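Local structure of protein angel homolog 2 (Homo sapiens, 6RW0) at residues 100-105 with 191-196; 202-207 with 259-264; 16-21 with 393-398; 289-294 with 329-334. The protein acts as a 2',3'-cyclic phosphatase of the CCR4/nocturin family and probably also binds the 3' untranslated regions of mRNAs. All coordinates share one frame; numbering follows the deposited sequence. Where two conformers were deposited one is given.

Contact 1 of 4, residues 100-105 with 191-196; sequences VLCLQE and VANTHL. With MG (magnesium ion), chain B.
In the core of the DNase I-like sandwich, where the two sheets face each other next to the metal site, Asn193 and Gln104 join strands 100-104 and 191-195, whose axes approach to 7.2 Å. Asn193 CG is anti to the backbone N (chi1 -177°), directed across the interface. Its ND2 donates to Leu103 O at 3.0 Å, from well above the carbonyl plane, while OD1 accepts a nearly straight bond from Gln104 NE2 at 2.9 Å, the two amides turned 80° apart. An alanine here would probably cost Gln104 NE2 its nearly straight bond, leave Leu103 O without this donor and open a gap beside Cys102 CB. Toward the start of both strands, Cys102 SG lies 3.6 Å from Val191 CG1, and Val191 meets Val100 tip to tip. At the other end, Glu105 OE2 binds magnesium at 2.3 Å and comes to 3.2 Å from His195 CE1, at the ring edge. Water 1 links His195 ND1 to Glu105 N. Ser61 N and Asn58 ND2 also hold the carboxylate, and five waters complete the magnesium shell. A metal-binding glutamate following the core of a strand, beside a histidine of the facing sheet, is characteristic of the active site in endonuclease/exonuclease/phosphatase folds.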
loop_
_atom_site.group_PDB
_atom_site.type_symbol
_atom_site.label_atom_id
_atom_site.label_comp_id
_atom_site.label_asym_id
_atom_site.label_seq_id
_atom_site.Cartn_x
_atom_site.Cartn_y
_atom_site.Cartn_z
ATOM N N VAL A 100 -11.120 7.168 -5.538
ATOM C CA VAL A 100 -10.866 6.030 -4.663
ATOM C C VAL A 100 -9.764 6.440 -3.703
ATOM O O VAL A 100 -8.748 7.001 -4.135
ATOM C CB VAL A 100 -10.411 4.790 -5.458
ATOM C CG1 VAL A 100 -10.114 3.623 -4.522
ATOM C CG2 VAL A 100 -11.454 4.378 -6.476
ATOM N N LEU A 101 -9.961 6.163 -2.411
ATOM C CA LEU A 101 -8.947 6.395 -1.394
ATOM C C LEU A 101 -8.542 5.071 -0.771
ATOM O O LEU A 101 -9.397 4.296 -0.324
ATOM C CB LEU A 101 -9.450 7.270 -0.249
ATOM C CG LEU A 101 -10.148 8.553 -0.636
ATOM C CD1 LEU A 101 -10.677 9.171 0.666
ATOM C CD2 LEU A 101 -9.239 9.487 -1.373
ATOM N N CYS A 102 -7.245 4.815 -0.737
ATOM C CA CYS A 102 -6.674 3.667 -0.047
ATOM C C CYS A 102 -5.822 4.252 1.064
ATOM O O CYS A 102 -4.759 4.819 0.797
ATOM C CB CYS A 102 -5.837 2.818 -0.990
ATOM S SG CYS A 102 -6.902 1.853 -2.111
ATOM N N LEU A 103 -6.300 4.144 2.299
ATOM C CA LEU A 103 -5.635 4.746 3.440
ATOM C C LEU A 103 -5.041 3.671 4.335
ATOM O O LEU A 103 -5.608 2.586 4.496
ATOM C CB LEU A 103 -6.623 5.602 4.239
ATOM C CG LEU A 103 -7.424 6.652 3.452
ATOM C CD1 LEU A 103 -8.423 7.363 4.351
ATOM C CD2 LEU A 103 -6.483 7.638 2.785
ATOM N N GLN A 104 -3.893 3.986 4.928
ATOM C CA GLN A 104 -3.284 3.150 5.945
ATOM C C GLN A 104 -3.083 3.955 7.223
ATOM O O GLN A 104 -3.091 5.187 7.215
ATOM C CB GLN A 104 -1.959 2.532 5.462
ATOM C CG GLN A 104 -2.044 1.865 4.074
ATOM C CD GLN A 104 -1.858 2.842 2.940
ATOM O OE1 GLN A 104 -1.105 3.812 3.049
ATOM N NE2 GLN A 104 -2.549 2.601 1.839
ATOM N N GLU A 105 -2.888 3.225 8.324
ATOM C CA GLU A 105 -2.722 3.806 9.662
ATOM C C GLU A 105 -3.934 4.638 10.074
ATOM O O GLU A 105 -3.810 5.686 10.710
ATOM C CB GLU A 105 -1.400 4.551 9.818
ATOM C CG GLU A 105 -0.255 3.570 9.787
ATOM C CD GLU A 105 1.020 4.081 10.405
ATOM O OE1 GLU A 105 0.964 4.937 11.328
ATOM O OE2 GLU A 105 2.092 3.607 9.963
ATOM N N VAL A 191 -9.957 -3.326 -6.203
ATOM C CA VAL A 191 -9.066 -2.412 -5.498
ATOM C C VAL A 191 -8.599 -3.089 -4.221
ATOM O O VAL A 191 -9.423 -3.521 -3.400
ATOM C CB VAL A 191 -9.757 -1.078 -5.169
ATOM C CG1 VAL A 191 -8.807 -0.151 -4.421
ATOM C CG2 VAL A 191 -10.276 -0.415 -6.428
ATOM N N ALA A 192 -7.286 -3.170 -4.047
ATOM C CA ALA A 192 -6.682 -3.808 -2.893
ATOM C C ALA A 192 -5.819 -2.803 -2.152
ATOM O O ALA A 192 -5.265 -1.877 -2.752
ATOM C CB ALA A 192 -5.840 -5.000 -3.317
ATOM N N ASN A 193 -5.728 -2.984 -0.833
ATOM C CA ASN A 193 -4.968 -2.104 0.043
ATOM C C ASN A 193 -4.385 -2.938 1.171
ATOM O O ASN A 193 -5.042 -3.852 1.681
ATOM C CB ASN A 193 -5.928 -1.028 0.571
ATOM C CG ASN A 193 -5.251 0.020 1.444
ATOM O OD1 ASN A 193 -4.039 0.190 1.421
ATOM N ND2 ASN A 193 -6.060 0.758 2.196
ATOM N N THR A 194 -3.147 -2.632 1.554
ATOM C CA THR A 194 -2.533 -3.324 2.675
ATOM C C THR A 194 -1.479 -2.443 3.317
ATOM O O THR A 194 -1.067 -1.417 2.769
ATOM C CB THR A 194 -1.938 -4.673 2.240
ATOM O OG1 THR A 194 -1.613 -5.464 3.391
ATOM C CG2 THR A 194 -0.649 -4.500 1.434
ATOM N N HIS A 195 -1.029 -2.893 4.484
ATOM C CA HIS A 195 0.101 -2.309 5.202
ATOM C C HIS A 195 0.862 -3.517 5.747
ATOM O O HIS A 195 0.413 -4.163 6.699
ATOM C CB HIS A 195 -0.384 -1.369 6.295
ATOM C CG HIS A 195 0.706 -0.577 6.938
ATOM N ND1 HIS A 195 0.460 0.341 7.935
ATOM C CD2 HIS A 195 2.042 -0.568 6.734
ATOM C CE1 HIS A 195 1.604 0.877 8.325
ATOM N NE2 HIS A 195 2.580 0.358 7.601
ATOM N N LEU A 196 1.978 -3.855 5.105
ATOM C CA LEU A 196 2.738 -5.036 5.494
ATOM C C LEU A 196 3.583 -4.770 6.738
ATOM O O LEU A 196 3.904 -3.627 7.080
ATOM C CB LEU A 196 3.661 -5.498 4.364
ATOM C CG LEU A 196 3.001 -5.889 3.039
ATOM C CD1 LEU A 196 4.042 -6.495 2.101
ATOM C CD2 LEU A 196 1.839 -6.853 3.255
HETATM MG MG MG B . 4.202 4.452 10.210
HETATM O O HOH W 1 -2.180 0.492 8.993
HETATM O O HOH W 2 3.545 4.688 12.293
HETATM O O HOH W 3 6.076 5.720 10.422
HETATM O O HOH W 4 5.850 2.667 11.013
HETATM O O HOH W 5 3.036 6.344 9.287
HETATM O O HOH W 6 5.431 4.120 8.339
#

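Contact 2 of 4, residues 202-207 with 259-264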
loop_
_atom_site.group_PDB
_atom_site.type_symbol
_atom_site.label_atom_id
_atom_site.label_comp_id
_atom_site.label_asym_id
_atom_site.label_seq_id
_atom_site.Cartn_x
_atom_site.Cartn_y
_atom_site.Cartn_z
ATOM N N ARG A 202 12.206 -9.642 9.191
ATOM C CA ARG A 202 11.225 -10.707 8.879
ATOM C C ARG A 202 10.635 -10.649 7.469
ATOM O O ARG A 202 9.440 -10.596 7.342
ATOM C CB ARG A 202 10.137 -10.708 9.953
ATOM C CG ARG A 202 10.684 -10.926 11.357
ATOM C CD ARG A 202 11.565 -12.161 11.485
ATOM N NE ARG A 202 10.901 -13.386 11.084
ATOM C CZ ARG A 202 10.076 -14.079 11.840
ATOM N NH1 ARG A 202 9.854 -13.692 13.079
ATOM N NH2 ARG A 202 9.475 -15.142 11.357
ATOM N N GLY A 203 11.473 -10.883 6.470
ATOM C CA GLY A 203 11.085 -10.952 5.055
ATOM C C GLY A 203 10.242 -12.181 4.780
ATOM O O GLY A 203 9.531 -12.178 3.808
ATOM N N ASP A 204 10.437 -13.234 5.565
ATOM C CA ASP A 204 9.618 -14.459 5.472
ATOM C C ASP A 204 8.162 -14.092 5.779
ATOM O O ASP A 204 7.303 -14.472 5.038
ATOM C CB ASP A 204 10.146 -15.532 6.425
ATOM C CG ASP A 204 10.334 -15.126 7.874
ATOM O OD1 ASP A 204 10.558 -13.967 8.142
ATOM O OD2 ASP A 204 10.252 -15.995 8.693
ATOM N N ILE A 205 7.911 -13.332 6.827
ATOM C CA ILE A 205 6.550 -12.894 7.120
ATOM C C ILE A 205 6.045 -11.955 6.035
ATOM O O ILE A 205 4.913 -12.093 5.561
ATOM C CB ILE A 205 6.441 -12.281 8.529
ATOM C CG1 ILE A 205 6.857 -13.297 9.582
ATOM C CG2 ILE A 205 5.002 -11.805 8.735
ATOM C CD1 ILE A 205 6.860 -12.725 10.963
ATOM N N LYS A 206 6.872 -10.994 5.609
ATOM C CA LYS A 206 6.438 -10.043 4.589
ATOM C C LYS A 206 5.981 -10.743 3.314
ATOM O O LYS A 206 4.942 -10.389 2.743
ATOM C CB LYS A 206 7.564 -9.083 4.229
ATOM C CG LYS A 206 7.753 -7.901 5.111
ATOM C CD LYS A 206 8.484 -6.851 4.268
ATOM C CE LYS A 206 8.411 -5.483 4.894
ATOM N NZ LYS A 206 9.245 -5.350 6.086
ATOM N N LEU A 207 6.799 -11.673 2.792
ATOM C CA LEU A 207 6.438 -12.357 1.549
ATOM C C LEU A 207 5.182 -13.194 1.727
ATOM O O LEU A 207 4.368 -13.300 0.801
ATOM C CB LEU A 207 7.583 -13.244 1.055
ATOM C CG LEU A 207 8.680 -12.464 0.339
ATOM C CD1 LEU A 207 9.888 -13.352 0.135
ATOM C CD2 LEU A 207 8.202 -11.898 -0.982
ATOM N N LEU A 259 18.301 -16.505 -0.265
ATOM C CA LEU A 259 17.978 -15.127 0.092
ATOM C C LEU A 259 17.781 -14.998 1.600
ATOM O O LEU A 259 16.867 -15.629 2.147
ATOM C CB LEU A 259 16.718 -14.696 -0.640
ATOM C CG LEU A 259 16.165 -13.297 -0.416
ATOM C CD1 LEU A 259 17.205 -12.263 -0.738
ATOM C CD2 LEU A 259 14.919 -13.102 -1.286
ATOM N N PRO A 260 18.593 -14.208 2.298
ATOM C CA PRO A 260 18.367 -14.006 3.738
ATOM C C PRO A 260 17.053 -13.289 4.005
ATOM O O PRO A 260 16.597 -12.453 3.219
ATOM C CB PRO A 260 19.557 -13.140 4.174
ATOM C CG PRO A 260 20.597 -13.336 3.116
ATOM C CD PRO A 260 19.829 -13.545 1.836
ATOM N N ILE A 261 16.433 -13.622 5.141
ATOM C CA ILE A 261 15.113 -13.062 5.439
ATOM C C ILE A 261 15.140 -11.539 5.520
ATOM O O ILE A 261 14.157 -10.873 5.165
ATOM C CB ILE A 261 14.487 -13.703 6.698
ATOM C CG1 ILE A 261 15.378 -13.568 7.930
ATOM C CG2 ILE A 261 14.165 -15.178 6.435
ATOM C CD1 ILE A 261 14.662 -14.016 9.198
ATOM N N GLY A 262 16.240 -10.958 5.965
ATOM C CA GLY A 262 16.314 -9.523 6.087
ATOM C C GLY A 262 16.641 -8.778 4.818
ATOM O O GLY A 262 16.695 -7.545 4.848
ATOM N N LYS A 263 16.897 -9.481 3.714
ATOM C CA LYS A 263 17.196 -8.856 2.436
ATOM C C LYS A 263 15.974 -8.761 1.540
ATOM O O LYS A 263 16.038 -8.135 0.479
ATOM C CB LYS A 263 18.321 -9.610 1.717
ATOM C CG LYS A 263 19.619 -9.685 2.525
ATOM C CD LYS A 263 20.185 -8.320 2.885
ATOM C CE LYS A 263 20.928 -7.707 1.719
ATOM N NZ LYS A 263 21.997 -8.608 1.212
ATOM N N VAL A 264 14.853 -9.327 1.971
ATOM C CA VAL A 264 13.644 -9.372 1.158
ATOM C C VAL A 264 13.138 -7.972 0.850
ATOM O O VAL A 264 12.752 -7.668 -0.287
ATOM C CB VAL A 264 12.576 -10.208 1.886
ATOM C CG1 VAL A 264 11.205 -10.018 1.282
ATOM C CG2 VAL A 264 12.961 -11.665 1.896
#
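Gly203 and Ile261 bring the backbones together most closely, with their CA atoms 4.6 Å apart. The polar link here is a weak hydrogen bond: Gly203 N donates to Ile261 O at 3.0 Å with a strongly bent geometry, and Gly203 CA adds a CA-H...O contact to the same oxygen. So tight an approach depends on the missing side chain, since a beta carbon on this residue would fall 2.1 Å from Ile261 O and also run into Val264 CB.

Apolar contacts flank the glycine. Val264 CB sits 3.6 Å from Gly203 CA, and its CG1, anti to the backbone N (chi1 166°), lies 3.6 Å from Leu207 CG one helical turn on. Leu245 of helix 244-251 touches both Leu207 and Val264. Next to the glycine, Asp204 and Ile261 run side by side in the same direction, with Ile261 CG2 4.0 Å from Asp204 CB.

A salt bridge within 202-207 joins Arg202 to Asp204, and Arg275 adds a second one. Arg202 grips Asp204 side-on, NE donating to OD1 at 3.0 Å and NH2 to OD2 at 2.9 Å, while Ile205 CD1 covers the centre of one guanidinium face. With Arg275 also at Asp204 OD2, the carboxylate is likely to stay ionised. The arrangement is that of a helix N-terminus, with Arg202 at the N-cap position and the first turn of helix 203-220 packed against a loop of the DNase I-like domain.

Contact 3 of 4, residues 16-21 with 393-398; sequences IKRNWE and ARLSLL
Arg18 and Ser396 form the polar centre of the contact. Arg18 NE donates an almost straight bond to Ser396 O at 2.7 Å, Ser396 O lying close to the guanidinium plane; the bend at chi3 (67°) sets NE facing this oxygen. Its NH2 reaches Leu395 O at 3.2 Å from above the carbonyl plane, and Ser396 O more weakly. Pro420 O accepts from NH1, and Tyr340 OH is also hydrogen-bonded to Leu395 O. Ser396 OG accepts from Asn19 N at 2.8 Å and donates to water 7, which in turn donates to Lys17 O and Leu397 O.

Backbone bonds continue the pairing. Asn19 O receives Ser396 N, Trp20 and Leu395 form an antiparallel non-hydrogen-bonded pair, and Glu21 and Arg394 a hydrogen-bonded one. Strand 20-22 thereby becomes an edge strand of a seven-stranded mixed sheet, adding an N-terminal segment to the DNase I-like fold beside strand 390-395.

A salt bridge lies on the Glu21 and Arg394 face: NE, at 3.0 Å, and NH2 of Arg394 both converge on Glu21 OE1, close to the guanidinium plane, while NH1 goes to Val339 O.

Leu395 packs on flat groups: CD2 sits 3.6 Å above the centre of the Arg18 guanidinium, and CB lies over one face of the Trp20 ring, offset toward its rim. Among apolar contacts, Ala393 CB is 3.8 Å from Trp20 CE3. Farther along, Ile16 CG2 meets Leu398 CD2 at 4.0 Å, the side chains crossing at about a right angle.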
loop_
_atom_site.group_PDB
_atom_site.type_symbol
_atom_site.label_atom_id
_atom_site.label_comp_id
_atom_site.label_asym_id
_atom_site.label_seq_id
_atom_site.Cartn_x
_atom_site.Cartn_y
_atom_site.Cartn_z
ATOM N N ILE A 16 10.193 23.404 -4.847
ATOM C CA ILE A 16 9.709 22.132 -4.256
ATOM C C ILE A 16 8.218 22.089 -4.558
ATOM O O ILE A 16 7.482 22.788 -3.896
ATOM C CB ILE A 16 9.988 22.052 -2.754
ATOM C CG1 ILE A 16 11.478 22.226 -2.472
ATOM C CG2 ILE A 16 9.457 20.736 -2.204
ATOM C CD1 ILE A 16 11.815 22.234 -1.023
ATOM N N LYS A 17 7.817 21.330 -5.557
ATOM C CA LYS A 17 6.403 21.299 -5.962
ATOM C C LYS A 17 6.022 19.878 -6.364
ATOM O O LYS A 17 6.850 19.198 -6.927
ATOM C CB LYS A 17 6.168 22.261 -7.139
ATOM C CG LYS A 17 4.727 22.328 -7.630
ATOM C CD LYS A 17 4.376 23.480 -8.534
ATOM C CE LYS A 17 2.899 23.473 -8.873
ATOM N NZ LYS A 17 2.526 24.574 -9.788
ATOM N N ARG A 18 4.781 19.489 -6.107
ATOM C CA ARG A 18 4.236 18.217 -6.597
ATOM C C ARG A 18 3.400 18.604 -7.819
ATOM O O ARG A 18 2.472 19.363 -7.653
ATOM C CB ARG A 18 3.440 17.531 -5.491
ATOM C CG ARG A 18 4.309 17.171 -4.300
ATOM C CD ARG A 18 3.646 16.146 -3.408
ATOM N NE ARG A 18 3.546 14.891 -4.111
ATOM C CZ ARG A 18 2.863 13.845 -3.690
ATOM N NH1 ARG A 18 2.262 13.883 -2.517
ATOM N NH2 ARG A 18 2.788 12.777 -4.454
ATOM N N ASN A 19 3.733 18.078 -8.971
ATOM C CA ASN A 19 3.085 18.421 -10.252
ATOM C C ASN A 19 2.295 17.251 -10.802
ATOM O O ASN A 19 2.666 16.155 -10.548
ATOM C CB ASN A 19 4.137 18.704 -11.326
ATOM C CG ASN A 19 5.269 19.573 -10.840
ATOM O OD1 ASN A 19 6.366 19.110 -10.579
ATOM N ND2 ASN A 19 4.986 20.841 -10.701
ATOM N N TRP A 20 1.245 17.517 -11.557
ATOM C CA TRP A 20 0.577 16.439 -12.304
ATOM C C TRP A 20 1.455 16.169 -13.516
ATOM O O TRP A 20 1.686 17.088 -14.284
ATOM C CB TRP A 20 -0.819 16.849 -12.748
ATOM C CG TRP A 20 -1.888 16.573 -11.751
ATOM C CD1 TRP A 20 -2.656 17.492 -11.114
ATOM C CD2 TRP A 20 -2.289 15.292 -11.246
ATOM N NE1 TRP A 20 -3.513 16.872 -10.251
ATOM C CE2 TRP A 20 -3.299 15.528 -10.302
ATOM C CE3 TRP A 20 -1.867 13.986 -11.463
ATOM C CZ2 TRP A 20 -3.920 14.492 -9.619
ATOM C CZ3 TRP A 20 -2.490 12.962 -10.799
ATOM C CH2 TRP A 20 -3.504 13.216 -9.895
ATOM N N GLU A 21 2.006 14.988 -13.631
ATOM C CA GLU A 21 2.768 14.574 -14.797
ATOM C C GLU A 21 1.845 13.715 -15.644
ATOM O O GLU A 21 1.347 12.687 -15.170
ATOM C CB GLU A 21 3.992 13.749 -14.411
ATOM C CG GLU A 21 5.040 14.481 -13.626
ATOM C CD GLU A 21 6.215 13.583 -13.285
ATOM O OE1 GLU A 21 6.096 12.342 -13.435
ATOM O OE2 GLU A 21 7.257 14.126 -12.870
ATOM N N ALA A 393 -2.005 10.002 -15.688
ATOM C CA ALA A 393 -1.245 11.023 -14.981
ATOM C C ALA A 393 -0.933 10.540 -13.574
ATOM O O ALA A 393 -1.604 9.658 -13.030
ATOM C CB ALA A 393 -2.032 12.334 -14.899
ATOM N N ARG A 394 0.092 11.149 -12.982
ATOM C CA ARG A 394 0.457 10.875 -11.600
ATOM C C ARG A 394 0.922 12.172 -10.955
ATOM O O ARG A 394 1.383 13.092 -11.635
ATOM C CB ARG A 394 1.564 9.823 -11.501
ATOM C CG ARG A 394 2.858 10.247 -12.150
ATOM C CD ARG A 394 3.847 9.094 -12.230
ATOM N NE ARG A 394 5.022 9.554 -12.956
ATOM C CZ ARG A 394 5.820 8.788 -13.686
ATOM N NH1 ARG A 394 5.599 7.486 -13.796
ATOM N NH2 ARG A 394 6.852 9.341 -14.308
ATOM N N LEU A 395 0.803 12.237 -9.630
ATOM C CA LEU A 395 1.220 13.418 -8.874
ATOM C C LEU A 395 2.664 13.212 -8.437
ATOM O O LEU A 395 2.950 12.347 -7.605
ATOM C CB LEU A 395 0.331 13.627 -7.654
ATOM C CG LEU A 395 0.622 14.907 -6.858
ATOM C CD1 LEU A 395 0.220 16.095 -7.704
ATOM C CD2 LEU A 395 -0.087 14.909 -5.527
ATOM N N SER A 396 3.572 14.027 -8.961
ATOM C CA SER A 396 4.991 13.744 -8.781
ATOM C C SER A 396 5.388 13.761 -7.306
ATOM O O SER A 396 4.830 14.500 -6.487
ATOM C CB SER A 396 5.830 14.731 -9.587
ATOM O OG SER A 396 5.663 16.057 -9.129
ATOM N N LEU A 397 6.386 12.947 -6.960
ATOM C CA LEU A 397 6.897 12.757 -5.587
ATOM C C LEU A 397 8.067 13.731 -5.368
ATOM O O LEU A 397 8.263 14.609 -6.177
ATOM C CB LEU A 397 7.245 11.263 -5.453
ATOM C CG LEU A 397 6.062 10.365 -5.117
ATOM C CD1 LEU A 397 6.475 8.913 -5.240
ATOM C CD2 LEU A 397 5.537 10.646 -3.727
ATOM N N LEU A 398 8.745 13.626 -4.247
ATOM C CA LEU A 398 9.842 14.519 -3.859
ATOM C C LEU A 398 11.057 13.697 -3.464
ATOM O O LEU A 398 10.963 12.509 -3.340
ATOM C CB LEU A 398 9.366 15.367 -2.682
ATOM C CG LEU A 398 8.137 16.224 -2.936
ATOM C CD1 LEU A 398 7.696 16.877 -1.651
ATOM C CD2 LEU A 398 8.411 17.270 -3.996
HETATM O O HOH W 7 7.956 16.770 -7.842
#

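Contact 4 of 4, residues 289-294 with 329-334; sequences SQNCVY and NLQHHF
Asn291 lies against Gln331 and His333 at a type I beta turn, Ser289 to Cys292, that packs on strand 329-331; an ST turn overlaps its start, Ser289 OG accepting from Asn291 N. Followed outward, Asn291 CB comes 3.5 Å from His333 NE2. CG, anti to the carbonyl carbon (chi1 -63°), is 3.9 Å from that same nitrogen. From there OD1 turns to Gln331 NE2, 2.7 Å away and nearly in line with the C=O, in one of two Gln331 conformers, so the bond may be only partly populated. ND2 stays by the imidazole, 3.8 Å from His333 CE1, the amide and ring planes 65° apart. An alanine here would probably cost Gln331 NE2, in that conformer, this acceptor and let the amide turn more freely, and take the amide from beside the His333 ring. The backbones are joined by Gln331 N donating to Gln290 O at 2.9 Å. Beside this bond, water 8 donates to Asn291 O and accepts from His333 N, each at 2.9 Å.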
loop_
_atom_site.group_PDB
_atom_site.type_symbol
_atom_site.label_atom_id
_atom_site.label_comp_id
_atom_site.label_asym_id
_atom_site.label_seq_id
_atom_site.Cartn_x
_atom_site.Cartn_y
_atom_site.Cartn_z
ATOM N N SER A 289 -0.690 -21.731 -2.806
ATOM C CA SER A 289 0.336 -22.382 -3.644
ATOM C C SER A 289 1.519 -21.443 -3.851
ATOM O O SER A 289 1.406 -20.268 -3.601
ATOM C CB SER A 289 -0.248 -22.775 -4.970
ATOM O OG SER A 289 -0.368 -21.651 -5.808
ATOM N N GLN A 290 2.567 -21.936 -4.500
ATOM C CA GLN A 290 3.751 -21.125 -4.884
ATOM C C GLN A 290 3.405 -20.125 -6.002
ATOM O O GLN A 290 4.264 -19.366 -6.324
ATOM C CB GLN A 290 4.923 -22.004 -5.307
ATOM C CG GLN A 290 5.429 -22.894 -4.196
ATOM C CD GLN A 290 5.999 -22.081 -3.071
ATOM O OE1 GLN A 290 5.282 -21.730 -2.160
ATOM N NE2 GLN A 290 7.285 -21.769 -3.130
ATOM N N ASN A 291 2.257 -20.233 -6.672
ATOM C CA ASN A 291 1.755 -19.231 -7.627
ATOM C C ASN A 291 0.859 -18.208 -6.900
ATOM O O ASN A 291 0.201 -17.477 -7.595
ATOM C CB ASN A 291 1.036 -19.902 -8.791
ATOM C CG ASN A 291 1.954 -20.775 -9.611
ATOM O OD1 ASN A 291 3.150 -20.605 -9.603
ATOM N ND2 ASN A 291 1.377 -21.715 -10.323
ATOM N N CYS A 292 0.792 -18.232 -5.562
ATOM C CA CYS A 292 0.045 -17.246 -4.775
ATOM C C CYS A 292 -1.453 -17.291 -5.067
ATOM O O CYS A 292 -2.125 -16.256 -5.128
ATOM C CB CYS A 292 0.610 -15.830 -4.926
ATOM S SG CYS A 292 2.291 -15.685 -4.294
ATOM N N VAL A 293 -1.983 -18.497 -5.253
ATOM C CA VAL A 293 -3.425 -18.692 -5.356
ATOM C C VAL A 293 -3.884 -19.636 -4.255
ATOM O O VAL A 293 -3.139 -20.501 -3.794
ATOM C CB VAL A 293 -3.877 -19.209 -6.736
ATOM C CG1 VAL A 293 -3.444 -18.236 -7.810
ATOM C CG2 VAL A 293 -3.343 -20.592 -7.008
ATOM N N TYR A 294 -5.126 -19.466 -3.822
ATOM C CA TYR A 294 -5.677 -20.418 -2.876
ATOM C C TYR A 294 -5.718 -21.809 -3.504
ATOM O O TYR A 294 -5.978 -21.964 -4.699
ATOM C CB TYR A 294 -7.097 -20.008 -2.504
ATOM C CG TYR A 294 -7.213 -18.766 -1.657
ATOM C CD1 TYR A 294 -6.482 -18.624 -0.495
ATOM C CD2 TYR A 294 -8.082 -17.739 -2.011
ATOM C CE1 TYR A 294 -6.599 -17.500 0.291
ATOM C CE2 TYR A 294 -8.209 -16.610 -1.220
ATOM C CZ TYR A 294 -7.461 -16.501 -0.075
ATOM O OH TYR A 294 -7.541 -15.393 0.744
ATOM N N ASN A 329 11.082 -20.981 -6.071
ATOM C CA ASN A 329 10.539 -19.935 -6.919
ATOM C C ASN A 329 9.113 -19.629 -6.507
ATOM O O ASN A 329 8.321 -20.543 -6.254
ATOM C CB ASN A 329 10.570 -20.348 -8.384
ATOM C CG ASN A 329 11.970 -20.522 -8.888
ATOM O OD1 ASN A 329 12.638 -19.550 -9.231
ATOM N ND2 ASN A 329 12.442 -21.762 -8.909
ATOM N N LEU A 330 8.814 -18.344 -6.407
ATOM C CA LEU A 330 7.462 -17.860 -6.229
ATOM C C LEU A 330 7.008 -17.251 -7.544
ATOM O O LEU A 330 7.809 -16.678 -8.287
ATOM C CB LEU A 330 7.409 -16.751 -5.190
ATOM C CG LEU A 330 7.386 -17.064 -3.701
ATOM C CD1 LEU A 330 7.018 -15.737 -3.011
ATOM C CD2 LEU A 330 6.423 -18.170 -3.395
ATOM N N GLN A 331 5.716 -17.372 -7.830
ATOM C CA GLN A 331 5.130 -16.753 -9.007
ATOM C C GLN A 331 3.786 -16.150 -8.619
ATOM O O GLN A 331 3.193 -16.523 -7.606
ATOM C CB GLN A 331 4.927 -17.780 -10.133
ATOM C CG GLN A 331 6.219 -18.405 -10.680
ATOM C CD GLN A 331 6.745 -19.611 -9.882
ATOM O OE1 GLN A 331 7.944 -19.891 -9.901
ATOM N NE2 GLN A 331 5.853 -20.339 -9.214
ATOM N N HIS A 332 3.317 -15.195 -9.425
ATOM C CA HIS A 332 1.916 -14.793 -9.417
ATOM C C HIS A 332 1.491 -14.642 -10.871
ATOM O O HIS A 332 2.329 -14.600 -11.781
ATOM C CB HIS A 332 1.621 -13.553 -8.562
ATOM C CG HIS A 332 2.168 -12.282 -9.116
ATOM N ND1 HIS A 332 1.736 -11.735 -10.306
ATOM C CD2 HIS A 332 3.099 -11.432 -8.626
ATOM C CE1 HIS A 332 2.391 -10.609 -10.532
ATOM N NE2 HIS A 332 3.227 -10.407 -9.531
ATOM N N HIS A 333 0.176 -14.571 -11.098
ATOM C CA HIS A 333 -0.371 -14.597 -12.447
ATOM C C HIS A 333 -0.837 -13.236 -12.948
ATOM O O HIS A 333 -1.533 -13.172 -13.970
ATOM C CB HIS A 333 -1.544 -15.575 -12.521
ATOM C CG HIS A 333 -1.165 -16.992 -12.243
ATOM N ND1 HIS A 333 -0.108 -17.611 -12.869
ATOM C CD2 HIS A 333 -1.711 -17.915 -11.416
ATOM C CE1 HIS A 333 -0.021 -18.861 -12.446
ATOM N NE2 HIS A 333 -0.978 -19.068 -11.563
ATOM N N PHE A 334 -0.463 -12.157 -12.275
ATOM C CA PHE A 334 -0.891 -10.828 -12.684
ATOM C C PHE A 334 0.174 -10.174 -13.563
ATOM O O PHE A 334 1.315 -10.626 -13.645
ATOM C CB PHE A 334 -1.185 -9.943 -11.472
ATOM C CG PHE A 334 -2.120 -10.562 -10.475
ATOM C CD1 PHE A 334 -3.399 -10.953 -10.838
ATOM C CD2 PHE A 334 -1.719 -10.751 -9.169
ATOM C CE1 PHE A 334 -4.262 -11.530 -9.907
ATOM C CE2 PHE A 334 -2.578 -11.320 -8.232
ATOM C CZ PHE A 334 -3.848 -11.716 -8.608
HETATM O O HOH W 8 -1.498 -15.428 -8.864
#

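How the contacts relate
Contact 1 holds the magnesium site, and its centre is 20 to 22 Å from those of the other three. Contact 2 touches it directly: strand 189-195 leads into helix 203-220, and Leu196 CD1 packs 4.0 Å from Lys206 O. Contact 4 lies about 17 Å from contact 2 between centres, with nearest atoms about 5 Å apart; Cys292 and Val293 touch the same helix farther along. Contact 3 belongs to the sheet that also contains strand 100-107, yet its nearest atoms stay about 10 Å from contact 1. It closes a chain loop that encloses all the others, and contact 4 lies across the centre of the chain from it, about 34 Å away between centres.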